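DUF3809 domain-containing protein (Deinococcus radiodurans, PDB 3NQN) is of unknown function but binds calcium ions and may act as a two-fold symmetric dimer. Local coordinates at the interface of chains A and B. Sequence-based numbering; all coordinates share one arbitrary frame. Chains: chain A/B, uncharacterized protein.

Contact 1: the interface of chains A and B. Residues chain A 56-57, 128, 131-132; chain B 59, 128, 132.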
# COMPACT_ATOMS: atom_id res chain seq x y z
N VAL A 56 -5.75 8.99 -7.57
CA VAL A 56 -5.29 10.29 -7.99
C VAL A 56 -4.37 10.12 -9.16
O VAL A 56 -3.86 9.01 -9.41
CB VAL A 56 -4.58 11.07 -6.84
CG1 VAL A 56 -5.53 11.28 -5.68
CG2 VAL A 56 -3.30 10.34 -6.38
N PRO A 57 -4.14 11.21 -9.91
CA PRO A 57 -3.25 11.09 -11.05
C PRO A 57 -1.82 10.71 -10.67
O PRO A 57 -1.31 11.12 -9.63
CB PRO A 57 -3.28 12.50 -11.68
CG PRO A 57 -4.59 13.08 -11.24
CD PRO A 57 -4.84 12.51 -9.88
N PHE A 128 -2.39 20.11 -5.35
CA PHE A 128 -2.38 18.80 -4.71
C PHE A 128 -3.54 18.64 -3.73
O PHE A 128 -4.23 17.61 -3.73
CB PHE A 128 -1.05 18.54 -4.01
CG PHE A 128 -0.62 17.12 -4.08
CD1 PHE A 128 0.05 16.66 -5.18
CD2 PHE A 128 -0.98 16.23 -3.08
CE1 PHE A 128 0.42 15.33 -5.28
CE2 PHE A 128 -0.62 14.89 -3.18
CZ PHE A 128 0.07 14.44 -4.27
N MSE A 131 -7.06 18.32 -5.52
CA MSE A 131 -7.25 17.04 -6.17
C MSE A 131 -7.39 15.88 -5.15
O MSE A 131 -8.21 14.98 -5.35
CB MSE A 131 -6.10 16.78 -7.15
CG MSE A 131 -6.58 16.52 -8.57
SE MSE A 131 -5.63 17.62 -9.87
CE MSE A 131 -5.94 19.39 -9.09
N VAL A 132 -6.62 15.93 -4.05
CA VAL A 132 -6.73 14.86 -3.03
C VAL A 132 -8.06 14.88 -2.28
O VAL A 132 -8.65 13.82 -2.04
CB VAL A 132 -5.56 14.88 -2.01
CG1 VAL A 132 -5.84 13.89 -0.85
CG2 VAL A 132 -4.23 14.55 -2.69
N LEU B 59 -1.83 12.77 1.63
CA LEU B 59 -1.77 11.30 1.60
C LEU B 59 -0.62 10.79 2.46
O LEU B 59 -0.66 9.68 2.95
CB LEU B 59 -1.62 10.77 0.19
CG LEU B 59 -2.77 11.05 -0.78
CD1 LEU B 59 -2.40 10.55 -2.15
CD2 LEU B 59 -4.05 10.40 -0.30
N PHE B 128 -0.34 19.48 -10.50
CA PHE B 128 -0.42 18.26 -9.72
C PHE B 128 0.66 17.27 -10.14
O PHE B 128 1.30 16.67 -9.29
CB PHE B 128 -1.79 17.59 -9.86
CG PHE B 128 -1.98 16.43 -8.92
CD1 PHE B 128 -2.43 16.64 -7.63
CD2 PHE B 128 -1.66 15.13 -9.31
CE1 PHE B 128 -2.58 15.58 -6.74
CE2 PHE B 128 -1.81 14.07 -8.43
CZ PHE B 128 -2.26 14.29 -7.15
N VAL B 132 3.92 15.43 -7.85
CA VAL B 132 4.11 13.98 -7.73
C VAL B 132 5.48 13.59 -8.28
O VAL B 132 6.19 12.78 -7.68
CB VAL B 132 3.02 13.20 -8.50
CG1 VAL B 132 3.32 11.68 -8.48
CG2 VAL B 132 1.65 13.48 -7.91
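The long C-terminal helices of the two chains meet through A:Phe128 and B:Phe128, whose rings stack near the two-fold axis. The planes are 10° apart and the centroids 4.3 Å apart. The rings are slipped, not centred: CE1 of B:Phe128 lies over the rim of the A:Phe128 ring, with its short approach of 3.2 Å made to CD1 of A:Phe128. The two copies are not set identically. CG of B:Phe128 is anti to its backbone N (chi1 -172°), whereas A:Phe128 is rotated away from that value (chi1 -145°). B:Phe128 is also the more deeply covered of the two, burying 93 Å² against 39 Å² for A:Phe128.

The other face of the B:Phe128 ring is taken by A:Met131, a selenomethionine. Its CB sits 3.7 Å from CD1 of B:Phe128, beyond the rim of that face. Its chain then bends, and SE comes to 3.8 Å from CB of B:Phe128. The ring is thus clamped between an aromatic face and a bent selenoether chain. On the A:Met131 side, the ring of A:Pro57 packs across the far rim, with CD 3.7 Å from CE2 of B:Phe128. The carbonyl O of A:Pro57 lies at the ring edge, in its plane, 3.2 Å from CE2 of B:Phe128. A:Val56 brings CB towards CZ, the end of the same ring.

Two valines flank the stack. CG2 of B:Val132 meets the edge of the A:Phe128 ring in plane, 3.4 Å from CE1. CG1 of A:Val132 touches CD2 of B:Leu59 at 4.0 Å. The contact is mainly apolar packing. In the fold, A:Phe128, A:Met131 and A:Val132 lie near the start of helix 122-153. A:Val56 closes strand 47-56, and A:Pro57 begins the turn to strand 60-73.

Contact 2: the interface of chains A and B. Residues chain A 59-61; chain B 87-88, 116.
A short antiparallel backbone bridge joins A:Gly60 to B:Arg88, where the start of strand 60-73 meets a loop of the partner chain. Its hydrogen bond runs from the backbone N of A:Glu61 to the backbone O of B:Glu87, at 2.9 Å. The bond is nearly straight, with 167° at the hydrogen. The donor is tilted somewhat out of the carbonyl plane. On the far side of the bridge, O of A:Leu59 comes 3.3 Å from CA of B:Arg88. CB of B:Ala116 packs on CA of A:Gly60 at 3.7 Å, where the lack of a side chain on the glycine lets the methyl approach the backbone.

The side chain of A:Glu61 then passes across that of B:Glu87, at about a right angle. CB and then CG pass the O of B:Glu87, with CG at 3.6 Å from it. CG is anti to the carbonyl carbon (chi1 -61°), and the chain is extended beyond it. CD therefore reaches CG of B:Glu87 at 4.0 Å, and OE1 of A:Glu61 comes to 3.3 Å from that same methylene carbon. B:Glu87 bends at chi2 (-72°), which turns its carboxylate away. Their charged atoms do not touch, but the proximity of like charges may raise the proton affinity of one or both groups.

B:Arg88 contributes its aliphatic part. Its CB faces two carbonyl oxygens of chain A, O of A:Leu59 and, at 3.5 Å, O of A:Glu61. The nearer carboxylate oxygens, OE1 of A:Glu61 and OE2 of B:Glu87, stand 5.0 Å apart.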
# COMPACT_ATOMS: atom_id res chain seq x y z
N LEU A 59 -0.02 8.73 -9.13
CA LEU A 59 0.11 7.70 -8.09
C LEU A 59 -0.85 6.55 -8.33
O LEU A 59 -0.57 5.42 -7.95
CB LEU A 59 -0.11 8.29 -6.69
CG LEU A 59 0.92 9.33 -6.27
CD1 LEU A 59 0.50 9.93 -4.93
CD2 LEU A 59 2.33 8.73 -6.20
N GLY A 60 -1.98 6.84 -8.96
CA GLY A 60 -3.00 5.84 -9.24
C GLY A 60 -3.78 5.52 -7.99
O GLY A 60 -4.10 6.41 -7.20
N GLU A 61 -4.06 4.24 -7.78
CA GLU A 61 -4.83 3.81 -6.62
C GLU A 61 -3.98 3.86 -5.36
O GLU A 61 -3.00 3.12 -5.25
CB GLU A 61 -5.37 2.40 -6.84
CG GLU A 61 -6.30 2.30 -8.03
CD GLU A 61 -6.81 0.90 -8.28
OE1 GLU A 61 -6.23 -0.08 -7.76
OE2 GLU A 61 -7.82 0.78 -9.00
N GLU B 87 -2.02 -0.04 -12.25
CA GLU B 87 -3.10 0.64 -11.48
C GLU B 87 -2.54 1.62 -10.40
O GLU B 87 -3.25 2.53 -9.96
CB GLU B 87 -4.10 -0.37 -10.88
CG GLU B 87 -3.65 -1.09 -9.61
CD GLU B 87 -2.57 -2.11 -9.84
OE1 GLU B 87 -2.17 -2.33 -11.01
OE2 GLU B 87 -2.11 -2.70 -8.84
N ARG B 88 -1.28 1.45 -10.02
CA ARG B 88 -0.62 2.37 -9.09
C ARG B 88 0.84 2.51 -9.45
O ARG B 88 1.41 1.65 -10.14
CB ARG B 88 -0.76 1.87 -7.65
CG ARG B 88 -0.15 0.52 -7.39
CD ARG B 88 -0.13 0.22 -5.91
NE ARG B 88 0.43 -1.09 -5.62
CZ ARG B 88 0.97 -1.44 -4.45
NH1 ARG B 88 1.07 -0.55 -3.46
NH2 ARG B 88 1.46 -2.66 -4.30
N ALA B 116 1.37 5.96 -12.79
CA ALA B 116 0.11 5.51 -13.39
C ALA B 116 -0.41 6.50 -14.45
O ALA B 116 -0.10 7.69 -14.40
CB ALA B 116 -0.94 5.30 -12.30

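Contact 1 and contact 2 lie about 11 Å apart, measured between the centres of their C-alpha atoms, within one two-fold symmetric interface. The turn between strands 47-56 and 60-73 serves both. Its first residues face the partner helix in contact 1, and its end enters the backbone bridge of contact 2. Leu59 takes part in both, through its side chain in chain B and its carbonyl in chain A. Apolar helix packing is thus combined with directional backbone pairing, and symmetry repeats each patch. Such a joint is consistent with a dimer, although the structure alone does not show that the pair forms in solution.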